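Local atomic coordinates of ESSC (Geobacillus thermodenitrificans, PDB entry 5FWH), a protein that forms the N-terminal forkhead-associated part of EssC, an FtsK/SpoIIIE-type ATPase component of the bacterial type VII secretion apparatus. Residues Val106-Asp111 against Ile116-Ala121. Numbering follows the deposited sequence.
Sequences VLVSND and IETTNA
In the second of the two FHA-type beta sandwiches of this chain, the end of strand 105-109 runs parallel to the short strand 116-117, pairing Val108 with Ile116 and Ser109 with Glu117. Three backbone bonds stitch them: Ile116 N gives to Leu107 O at 3.2 Å in a nearly straight bond (165° at the hydrogen), Ser109 N reaches Ile116 O weakly at 3.4 Å, and Thr118 N closes on Ser109 O at 3.1 Å, from well above that carbonyl's plane. Val108 and Ile116 face the sandwich interior, where Phe168 of strand 166-170, in the opposing sheet, packs against both. CG1 of Val108, held anti to the backbone N (chi1 -177°), crosses the Thr118 side chain at a slant and meets its CG2 methyl at 3.6 Å; Ala121 CB comes up to the same CG1. The 116-117 strand is parallel to 105-109, which on its other side bonds antiparallel to 123-128, so the chain crosses from one flank of 105-109 to the other between Glu117 and Phe123. Thr118 shapes that passage with an ST turn: its OG1, anti to its own N, accepts from Asn120 N at 2.6 Å. Asn110 and Thr119, both exposed, run alongside one another in the same direction, Asn110 OD1 3.5 Å from Thr119 CG2. On the Ser109 and Glu117 face, Asp111 OD2 accepts from Ser109 OG at 2.8 Å through its anti lone pair, the one turned away from OD1; Arg122 NH1 forms a salt bridge to that same oxygen, which would probably stabilise the negative charge.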
# COMPACT_ATOMS: atom_id res chain seq x y z
N VAL A 106 2.97 19.07 0.04
CA VAL A 106 2.11 18.20 -0.81
C VAL A 106 1.03 17.60 0.10
O VAL A 106 1.35 16.90 1.08
CB VAL A 106 2.93 17.11 -1.54
CG1 VAL A 106 2.04 16.23 -2.41
CG2 VAL A 106 3.93 17.75 -2.45
N LEU A 107 -0.24 17.89 -0.20
CA LEU A 107 -1.36 17.33 0.53
C LEU A 107 -1.94 16.21 -0.26
O LEU A 107 -2.19 16.34 -1.44
CB LEU A 107 -2.49 18.36 0.75
CG LEU A 107 -3.78 17.84 1.47
CD1 LEU A 107 -3.52 17.18 2.83
CD2 LEU A 107 -4.85 18.96 1.64
N VAL A 108 -2.16 15.11 0.44
CA VAL A 108 -2.70 13.90 -0.11
C VAL A 108 -3.96 13.63 0.71
O VAL A 108 -3.87 13.33 1.89
CB VAL A 108 -1.72 12.75 0.07
CG1 VAL A 108 -2.31 11.52 -0.59
CG2 VAL A 108 -0.39 13.08 -0.65
N SER A 109 -5.11 13.79 0.09
CA SER A 109 -6.40 13.54 0.74
C SER A 109 -7.52 13.63 -0.29
O SER A 109 -7.28 13.66 -1.49
CB SER A 109 -6.65 14.58 1.80
OG SER A 109 -6.92 15.80 1.13
N ASN A 110 -8.75 13.63 0.20
CA ASN A 110 -9.88 13.68 -0.66
C ASN A 110 -10.45 15.03 -0.77
O ASN A 110 -11.41 15.21 -1.50
CB ASN A 110 -10.96 12.72 -0.24
CG ASN A 110 -11.87 12.40 -1.39
OD1 ASN A 110 -11.40 12.12 -2.50
ND2 ASN A 110 -13.15 12.52 -1.18
N ASP A 111 -9.82 16.01 -0.10
CA ASP A 111 -10.20 17.40 -0.26
C ASP A 111 -10.03 17.90 -1.70
O ASP A 111 -9.03 17.49 -2.40
CB ASP A 111 -9.39 18.28 0.68
CG ASP A 111 -9.61 17.93 2.12
OD1 ASP A 111 -10.61 18.41 2.75
OD2 ASP A 111 -8.81 17.13 2.63
N ILE A 116 -2.62 15.68 -4.51
CA ILE A 116 -2.89 14.35 -5.02
C ILE A 116 -4.19 13.93 -4.42
O ILE A 116 -4.29 13.82 -3.21
CB ILE A 116 -1.81 13.32 -4.65
CG1 ILE A 116 -0.43 13.76 -5.19
CG2 ILE A 116 -2.19 11.93 -5.18
CD1 ILE A 116 0.65 12.78 -4.79
N GLU A 117 -5.17 13.63 -5.29
CA GLU A 117 -6.54 13.30 -4.85
C GLU A 117 -6.79 11.80 -4.76
O GLU A 117 -6.60 11.06 -5.74
CB GLU A 117 -7.58 13.92 -5.76
CG GLU A 117 -7.80 15.41 -5.47
CD GLU A 117 -8.90 16.02 -6.33
OE1 GLU A 117 -8.58 16.42 -7.49
OE2 GLU A 117 -10.07 16.12 -5.84
N THR A 118 -7.22 11.37 -3.57
CA THR A 118 -7.47 9.98 -3.30
C THR A 118 -8.40 9.82 -2.10
O THR A 118 -8.35 10.60 -1.13
CB THR A 118 -6.15 9.19 -3.04
OG1 THR A 118 -6.42 7.92 -2.47
CG2 THR A 118 -5.17 9.96 -2.07
N THR A 119 -9.24 8.80 -2.18
CA THR A 119 -10.04 8.35 -1.07
C THR A 119 -9.29 7.27 -0.31
O THR A 119 -9.85 6.70 0.59
CB THR A 119 -11.40 7.77 -1.53
OG1 THR A 119 -11.19 6.50 -2.18
CG2 THR A 119 -12.10 8.71 -2.48
N ASN A 120 -8.03 6.98 -0.67
CA ASN A 120 -7.23 5.90 -0.03
C ASN A 120 -6.30 6.28 1.12
O ASN A 120 -5.86 5.39 1.85
CB ASN A 120 -6.33 5.18 -1.07
CG ASN A 120 -7.08 4.73 -2.29
OD1 ASN A 120 -6.60 4.91 -3.42
ND2 ASN A 120 -8.28 4.19 -2.10
N ALA A 121 -5.97 7.56 1.25
CA ALA A 121 -4.91 8.02 2.14
C ALA A 121 -5.21 9.44 2.52
O ALA A 121 -5.84 10.13 1.78
CB ALA A 121 -3.57 8.00 1.39